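Local atomic coordinates of mannonate dehydratase (Streptococcus suis, PDB entry 3BDK), a protein that probably catalyses the dehydration of D-mannonate to 2-dehydro-3-deoxy-D-gluconate and water, with iron(II) or manganese(II) as cofactor. Residues A[126-131]-A[179-184]; A[130-135]-A[226-231]; A[89-94]-A[100-105]. One frame throughout, in Å; residues are numbered along the deposited sequence.

In the fold
The three contacts illustrate how chemistry follows position in a TIM barrel. Contacts 1 and 2 start from one loop after strand 120-123 and share Asp130 and Trp131; both reach the bound sugar. Contact 2 is the more buried and mixes a hydroxyl with apolar tips, whereas contact 1 is partly buried and joins aliphatic branches to helix 176-187. Contact 3, also partly buried, precedes them in the chain, covers the most surface and pairs two helices through leucine, isoleucine and a histidine ring. Polar links tie segment 89-94 to contact 1: Lys93 donates to the carbonyl of Met126, and Gln94 receives the amide of Asn184.

Contact 1 of 3, residues A[126-131]-A[179-184]. With DNO (D-mannose), chain C.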
# COMPACT_ATOMS: atom_id res chain seq x y z
N MET A 126 19.03 9.70 23.44
CA MET A 126 19.38 8.33 23.65
C MET A 126 20.89 8.21 23.72
O MET A 126 21.58 8.38 22.72
CB MET A 126 18.83 7.49 22.51
CG MET A 126 18.44 6.06 22.90
SD MET A 126 17.98 5.03 21.48
CE MET A 126 17.01 6.19 20.51
N PRO A 127 21.41 7.91 24.91
CA PRO A 127 22.84 7.74 25.06
C PRO A 127 23.39 6.82 23.99
O PRO A 127 22.72 5.85 23.64
CB PRO A 127 22.95 7.06 26.41
CG PRO A 127 21.77 7.56 27.17
CD PRO A 127 20.68 7.75 26.18
N VAL A 128 24.56 7.17 23.47
CA VAL A 128 25.41 6.33 22.64
C VAL A 128 24.88 6.04 21.22
O VAL A 128 25.42 6.57 20.25
CB VAL A 128 25.81 5.01 23.36
CG1 VAL A 128 26.98 4.36 22.65
CG2 VAL A 128 26.18 5.28 24.79
N PHE A 129 23.86 5.20 21.10
CA PHE A 129 23.30 4.80 19.81
C PHE A 129 21.92 5.41 19.64
O PHE A 129 21.29 5.76 20.63
CB PHE A 129 23.15 3.28 19.72
CG PHE A 129 24.31 2.51 20.28
CD1 PHE A 129 24.28 2.04 21.59
CD2 PHE A 129 25.43 2.24 19.50
CE1 PHE A 129 25.35 1.32 22.13
CE2 PHE A 129 26.51 1.54 20.03
CZ PHE A 129 26.47 1.07 21.35
N ASP A 130 21.44 5.50 18.39
CA ASP A 130 20.06 5.92 18.12
C ASP A 130 19.10 4.76 17.88
O ASP A 130 17.87 4.94 17.79
CB ASP A 130 20.02 6.87 16.94
CG ASP A 130 20.94 8.05 17.13
OD1 ASP A 130 21.55 8.47 16.11
OD2 ASP A 130 21.05 8.54 18.30
N TRP A 131 19.66 3.56 17.78
CA TRP A 131 18.89 2.33 17.71
C TRP A 131 19.89 1.18 17.79
O TRP A 131 21.10 1.37 17.62
CB TRP A 131 18.08 2.27 16.41
CG TRP A 131 18.91 2.47 15.17
CD1 TRP A 131 19.17 3.65 14.55
CD2 TRP A 131 19.60 1.47 14.42
NE1 TRP A 131 19.98 3.45 13.46
CE2 TRP A 131 20.26 2.12 13.36
CE3 TRP A 131 19.73 0.07 14.55
CZ2 TRP A 131 21.03 1.43 12.41
CZ3 TRP A 131 20.51 -0.61 13.60
CH2 TRP A 131 21.15 0.07 12.55
N LYS A 179 34.15 3.63 23.98
CA LYS A 179 34.41 2.83 25.17
C LYS A 179 34.26 3.69 26.43
O LYS A 179 33.47 3.37 27.32
CB LYS A 179 35.79 2.18 25.11
CG LYS A 179 36.18 1.43 26.39
CD LYS A 179 37.29 0.41 26.15
CE LYS A 179 37.38 -0.54 27.33
NZ LYS A 179 38.38 -1.62 27.11
N ALA A 180 34.99 4.80 26.48
CA ALA A 180 34.95 5.71 27.62
C ALA A 180 33.64 6.50 27.75
O ALA A 180 33.30 7.00 28.83
CB ALA A 180 36.14 6.67 27.56
N ILE A 181 32.91 6.64 26.64
CA ILE A 181 31.59 7.26 26.66
C ILE A 181 30.61 6.30 27.35
O ILE A 181 29.73 6.71 28.13
CB ILE A 181 31.13 7.61 25.23
CG1 ILE A 181 31.93 8.81 24.72
CG2 ILE A 181 29.66 7.94 25.20
CD1 ILE A 181 31.94 8.98 23.21
N ILE A 182 30.81 5.01 27.06
CA ILE A 182 29.99 3.95 27.62
C ILE A 182 30.31 3.80 29.10
O ILE A 182 29.40 3.76 29.93
CB ILE A 182 30.15 2.63 26.81
CG1 ILE A 182 29.44 2.75 25.45
CG2 ILE A 182 29.56 1.47 27.57
CD1 ILE A 182 30.12 2.01 24.32
N GLU A 183 31.59 3.78 29.45
CA GLU A 183 32.00 3.78 30.86
C GLU A 183 31.34 4.93 31.65
O GLU A 183 30.77 4.69 32.73
CB GLU A 183 33.52 3.77 31.04
CG GLU A 183 34.21 2.61 30.29
CD GLU A 183 35.58 2.22 30.85
OE1 GLU A 183 36.22 1.29 30.27
OE2 GLU A 183 36.03 2.82 31.87
N ASN A 184 31.38 6.14 31.09
CA ASN A 184 30.78 7.30 31.75
C ASN A 184 29.28 7.14 32.04
O ASN A 184 28.87 7.27 33.19
CB ASN A 184 31.08 8.62 31.01
CG ASN A 184 30.69 9.87 31.84
OD1 ASN A 184 31.15 10.05 32.96
ND2 ASN A 184 29.84 10.71 31.27
C1 DNO C . 16.00 4.36 13.69
C2 DNO C . 15.55 5.20 12.48
C3 DNO C . 16.71 5.90 11.70
C4 DNO C . 17.72 6.85 12.42
C5 DNO C . 17.22 7.82 13.53
C6 DNO C . 18.11 9.06 13.58
O1 DNO C . 15.21 3.60 14.25
O2 DNO C . 14.53 6.14 12.88
O3 DNO C . 16.13 6.65 10.63
O4 DNO C . 18.85 6.09 12.87
O5 DNO C . 15.86 8.25 13.35
O6 DNO C . 19.10 8.89 14.61
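Val128 lays its two methyl branches against helix 176-187, where they meet consecutive isoleucines. CG1 of Val128 comes within 4.1 Å of CG1 of Ile182, the two side chains crossing at about a right angle. The other branch is divided: Val128 CG2 borders the same Ile182 carbon and lies 4.4 Å from Ile181 CG2, so the valine bridges neighbouring positions of the helix with purely apolar contacts. With CG1 placed opposite its backbone N (chi1 -164°), Val128 also sets this methyl 3.4 Å above the plane of the Phe129 ring, over its centre, a CH-pi-like arrangement in which one methyl touches both the aromatic face and the helix. The backbone makes this possible. Val128 has a positive phi of 70°, and a weak bond from Phe129 N back to Pro127 O closes a classic gamma turn with Val128 at its outward apex.

Beyond the turn the chain enters the sugar pocket. Asp130 OD1 lies 2.9 Å from O6 of the D-mannose, and its OD2 accepts from Asn124. The sugar's O4 lies near the plane of the indole, at its edge, 2.9 Å from Trp131 NE1. The loop follows strand 120-123, and in a TIM barrel, here of the xylose isomerase-like type, loops after the strands line the active-site pocket.

Contact 2 of 3, residues A[130-135]-A[226-231]; sequences DWTRSD and GIFGLP. With DNO (D-mannose), chain C.
Two irregular loops pass each other, their CA atoms nearest at Thr132 and Ile227, 8.7 Å apart. Around Thr132 the chain is extended, whereas residues 227-230 form a type I' beta turn. Phe228 and Gly229 both take positive phi there, and Leu230 N donates to Ile227 O at 2.7 Å.

The gap is bridged tip to tip: OG1 of Thr132 stands 3.2 Å from CD1 of Ile227. The isoleucine reaches it with CG1 set between its own backbone N and carbonyl carbon (chi1 54°), a cramped setting that points the long branch at the threonine. Thr132 CG2 extends the patch to CE2 of Phe228, 4.4 Å away and oblique to the ring.

Next along, Arg133 folds back so that NH1 donates to Thr132 O (3.1 Å, 168° at the hydrogen). The acceptor lies in the guanidinium plane, but the donor stands well above the carbonyl plane. Asp222, of the ligand pocket, and Glu299 form salt bridges with this guanidinium, fixing its rotation.

Phe149 of strand 145-150 touches both Thr132 and Ile227, and a classic beta bulge sets Ser134 and Asp135 opposite Ala148 of that strand. From helix 176-187, Tyr185 packs on Leu230, while Arg186 donates to Phe228 O.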
# COMPACT_ATOMS: atom_id res chain seq x y z
N ASP A 130 21.44 5.50 18.39
CA ASP A 130 20.06 5.92 18.12
C ASP A 130 19.10 4.76 17.88
O ASP A 130 17.87 4.94 17.79
CB ASP A 130 20.02 6.87 16.94
CG ASP A 130 20.94 8.05 17.13
OD1 ASP A 130 21.55 8.47 16.11
OD2 ASP A 130 21.05 8.54 18.30
N TRP A 131 19.66 3.56 17.78
CA TRP A 131 18.89 2.33 17.71
C TRP A 131 19.89 1.18 17.79
O TRP A 131 21.10 1.37 17.62
CB TRP A 131 18.08 2.27 16.41
CG TRP A 131 18.91 2.47 15.17
CD1 TRP A 131 19.17 3.65 14.55
CD2 TRP A 131 19.60 1.47 14.42
NE1 TRP A 131 19.98 3.45 13.46
CE2 TRP A 131 20.26 2.12 13.36
CE3 TRP A 131 19.73 0.07 14.55
CZ2 TRP A 131 21.03 1.43 12.41
CZ3 TRP A 131 20.51 -0.61 13.60
CH2 TRP A 131 21.15 0.07 12.55
N THR A 132 19.37 -0.01 18.02
CA THR A 132 20.20 -1.19 18.10
C THR A 132 19.40 -2.34 17.51
O THR A 132 18.25 -2.58 17.89
CB THR A 132 20.54 -1.48 19.56
OG1 THR A 132 21.29 -0.39 20.09
CG2 THR A 132 21.33 -2.78 19.73
N ARG A 133 20.00 -3.04 16.56
CA ARG A 133 19.42 -4.26 16.05
C ARG A 133 20.49 -5.33 16.16
O ARG A 133 21.68 -5.02 16.16
CB ARG A 133 18.97 -4.09 14.60
CG ARG A 133 17.85 -3.07 14.37
CD ARG A 133 16.58 -3.40 15.19
NE ARG A 133 15.49 -2.49 14.88
CZ ARG A 133 15.15 -1.42 15.60
NH1 ARG A 133 15.80 -1.13 16.72
NH2 ARG A 133 14.14 -0.65 15.20
N SER A 134 20.06 -6.59 16.28
CA SER A 134 20.97 -7.72 16.31
C SER A 134 21.19 -8.23 14.89
O SER A 134 22.17 -8.93 14.61
CB SER A 134 20.38 -8.84 17.16
OG SER A 134 19.87 -9.88 16.34
N ASP A 135 20.27 -7.89 13.99
CA ASP A 135 20.22 -8.53 12.68
C ASP A 135 19.43 -7.70 11.68
O ASP A 135 18.25 -7.42 11.90
CB ASP A 135 19.62 -9.94 12.82
CG ASP A 135 19.73 -10.78 11.55
OD1 ASP A 135 20.18 -10.27 10.49
OD2 ASP A 135 19.33 -11.96 11.60
N GLY A 226 16.79 -0.45 28.82
CA GLY A 226 18.24 -0.43 28.95
C GLY A 226 18.87 -1.55 28.15
O GLY A 226 18.45 -2.70 28.27
N ILE A 227 19.83 -1.22 27.31
CA ILE A 227 20.73 -2.22 26.71
C ILE A 227 22.12 -1.98 27.23
O ILE A 227 22.48 -0.85 27.54
CB ILE A 227 20.80 -2.13 25.17
CG1 ILE A 227 21.18 -0.71 24.73
CG2 ILE A 227 19.52 -2.68 24.54
CD1 ILE A 227 20.90 -0.34 23.23
N PHE A 228 22.91 -3.05 27.34
CA PHE A 228 24.33 -2.91 27.62
C PHE A 228 24.56 -2.02 28.84
O PHE A 228 25.53 -1.22 28.87
CB PHE A 228 25.02 -2.28 26.41
CG PHE A 228 24.89 -3.07 25.14
CD1 PHE A 228 25.12 -4.45 25.13
CD2 PHE A 228 24.60 -2.42 23.95
CE1 PHE A 228 25.03 -5.17 23.97
CE2 PHE A 228 24.52 -3.12 22.77
CZ PHE A 228 24.73 -4.49 22.77
N GLY A 229 23.67 -2.11 29.82
CA GLY A 229 23.76 -1.29 31.03
C GLY A 229 23.70 0.22 30.83
O GLY A 229 23.93 0.97 31.77
N LEU A 230 23.39 0.67 29.61
CA LEU A 230 23.18 2.09 29.34
C LEU A 230 21.77 2.51 29.73
O LEU A 230 20.85 1.72 29.58
CB LEU A 230 23.33 2.38 27.87
CG LEU A 230 24.64 2.23 27.16
CD1 LEU A 230 24.35 2.34 25.64
CD2 LEU A 230 25.59 3.30 27.65
N PRO A 231 21.59 3.76 30.19
CA PRO A 231 20.26 4.18 30.61
C PRO A 231 19.37 4.66 29.43
O PRO A 231 19.89 5.14 28.42
CB PRO A 231 20.57 5.33 31.57
CG PRO A 231 21.75 5.95 30.98
CD PRO A 231 22.58 4.83 30.38
C1 DNO C . 16.00 4.36 13.69
C2 DNO C . 15.55 5.20 12.48
C3 DNO C . 16.71 5.90 11.70
C4 DNO C . 17.72 6.85 12.42
C5 DNO C . 17.22 7.82 13.53
C6 DNO C . 18.11 9.06 13.58
O1 DNO C . 15.21 3.60 14.25
O2 DNO C . 14.53 6.14 12.88
O3 DNO C . 16.13 6.65 10.63
O4 DNO C . 18.85 6.09 12.87
O5 DNO C . 15.86 8.25 13.35
O6 DNO C . 19.10 8.89 14.61

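Contact 3 of 3, residues A[89-94]-A[100-105]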
# COMPACT_ATOMS: atom_id res chain seq x y z
N HIS A 89 24.09 16.60 20.68
CA HIS A 89 25.47 16.12 20.89
C HIS A 89 25.57 15.26 22.16
O HIS A 89 24.83 15.49 23.13
CB HIS A 89 26.47 17.32 20.97
CG HIS A 89 27.92 16.92 20.84
ND1 HIS A 89 28.65 16.38 21.88
CD2 HIS A 89 28.77 16.98 19.78
CE1 HIS A 89 29.88 16.11 21.46
NE2 HIS A 89 29.98 16.46 20.19
N GLU A 90 26.47 14.28 22.17
CA GLU A 90 26.68 13.45 23.37
C GLU A 90 26.95 14.30 24.60
O GLU A 90 26.44 14.02 25.68
CB GLU A 90 27.80 12.43 23.20
CG GLU A 90 27.42 11.21 22.35
CD GLU A 90 26.28 10.36 22.94
OE1 GLU A 90 26.23 10.17 24.17
OE2 GLU A 90 25.44 9.88 22.14
N ASP A 91 27.75 15.35 24.42
CA ASP A 91 28.09 16.26 25.51
C ASP A 91 26.86 16.93 26.12
O ASP A 91 26.85 17.21 27.31
CB ASP A 91 29.09 17.32 25.05
CG ASP A 91 30.47 16.74 24.78
OD1 ASP A 91 30.86 15.77 25.47
OD2 ASP A 91 31.16 17.28 23.88
N ILE A 92 25.83 17.17 25.30
CA ILE A 92 24.58 17.69 25.86
C ILE A 92 23.88 16.59 26.64
O ILE A 92 23.42 16.82 27.76
CB ILE A 92 23.63 18.30 24.81
CG1 ILE A 92 24.27 19.53 24.16
CG2 ILE A 92 22.30 18.69 25.46
CD1 ILE A 92 23.62 19.94 22.84
N LYS A 93 23.81 15.40 26.04
CA LYS A 93 23.19 14.23 26.65
C LYS A 93 23.85 13.89 27.99
O LYS A 93 23.15 13.54 28.95
CB LYS A 93 23.25 13.02 25.70
CG LYS A 93 22.18 12.95 24.59
CD LYS A 93 22.50 11.81 23.62
CE LYS A 93 21.52 11.72 22.45
NZ LYS A 93 21.98 10.81 21.37
N GLN A 94 25.18 14.02 28.06
CA GLN A 94 25.96 13.73 29.27
C GLN A 94 25.99 14.87 30.29
O GLN A 94 26.52 14.71 31.39
CB GLN A 94 27.40 13.38 28.89
CG GLN A 94 27.63 11.94 28.52
CD GLN A 94 28.95 11.75 27.77
OE1 GLN A 94 29.85 11.04 28.23
NE2 GLN A 94 29.07 12.39 26.61
N ASP A 100 26.88 24.34 26.81
CA ASP A 100 26.21 25.62 26.50
C ASP A 100 26.41 26.11 25.07
O ASP A 100 25.47 26.57 24.42
CB ASP A 100 26.64 26.72 27.47
CG ASP A 100 25.72 26.83 28.67
OD1 ASP A 100 24.50 26.56 28.51
OD2 ASP A 100 26.21 27.18 29.76
N ALA A 101 27.66 26.02 24.62
CA ALA A 101 28.03 26.37 23.26
C ALA A 101 27.34 25.43 22.27
O ALA A 101 26.80 25.88 21.26
CB ALA A 101 29.55 26.31 23.10
N LEU A 102 27.36 24.13 22.55
CA LEU A 102 26.71 23.16 21.67
C LEU A 102 25.22 23.48 21.56
O LEU A 102 24.67 23.52 20.46
CB LEU A 102 27.01 21.72 22.11
CG LEU A 102 28.51 21.36 22.04
CD1 LEU A 102 28.90 20.33 23.07
CD2 LEU A 102 28.96 20.91 20.67
N ILE A 103 24.60 23.76 22.71
CA ILE A 103 23.20 24.20 22.75
C ILE A 103 23.00 25.50 21.96
O ILE A 103 21.96 25.69 21.33
CB ILE A 103 22.69 24.34 24.21
CG1 ILE A 103 22.61 22.96 24.87
CG2 ILE A 103 21.33 25.05 24.26
CD1 ILE A 103 22.33 22.99 26.36
N GLU A 104 24.01 26.37 22.01
CA GLU A 104 24.03 27.58 21.18
C GLU A 104 23.85 27.25 19.70
O GLU A 104 22.89 27.67 19.06
CB GLU A 104 25.33 28.36 21.37
CG GLU A 104 25.30 29.30 22.55
CD GLU A 104 24.02 30.10 22.59
OE1 GLU A 104 23.68 30.73 21.56
OE2 GLU A 104 23.35 30.08 23.65
N ASN A 105 24.78 26.46 19.18
CA ASN A 105 24.74 26.01 17.81
C ASN A 105 23.43 25.34 17.43
O ASN A 105 22.98 25.46 16.30
CB ASN A 105 25.93 25.11 17.52
CG ASN A 105 27.23 25.90 17.38
OD1 ASN A 105 28.30 25.41 17.74
ND2 ASN A 105 27.12 27.13 16.87
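Leu102 carries most of this contact, and its side chain can be traced outward from helix 99-114. Its CB meets the end of Ile92, whose CD1 is 3.9 Å away. CG stays beside the backbone N, anti to the carbonyl carbon (chi1 -63°), and the chain then forks toward the start of helix 90-93. One methyl, Leu102 CD1, settles 3.6 Å from CB of Asp91, with the carboxylate oxygen OD2 a little farther off. The same methyl also stands 4.0 Å above the plane of the His89 ring, offset toward its rim. The second methyl, Leu102 CD2, approaches CD2 of that imidazole at 4.0 Å over the ring face, so both tips of the leucine rest on the histidine.

That ring is held in place by a helix cap. His89 occupies the N-cap position of helix 90-93, and its ND1 accepts from Asp91 N at 2.9 Å with an angle of 163° at the hydrogen. The donor lies at the ring edge, only 10° out of its plane. Accepting there is consistent with an unprotonated ND1, and the bond fixes the rotation of the imidazole that presents its face to Leu102.

Ile92 completes the interface, its CD1 lying 3.8 Å from CG1 of Ile103. Helix 191-210 covers this side: Phe201 touches Ile92, while Tyr200 and Ala204 touch Ile103.

Helices 90-93 and 99-114 follow strand 79-84 and lead to its parallel neighbour, strand 120-123. Their apolar contact, backed by an N-capped first helix, thus belongs to the helical connection of a beta-alpha-beta crossover, the repeating element of a TIM barrel.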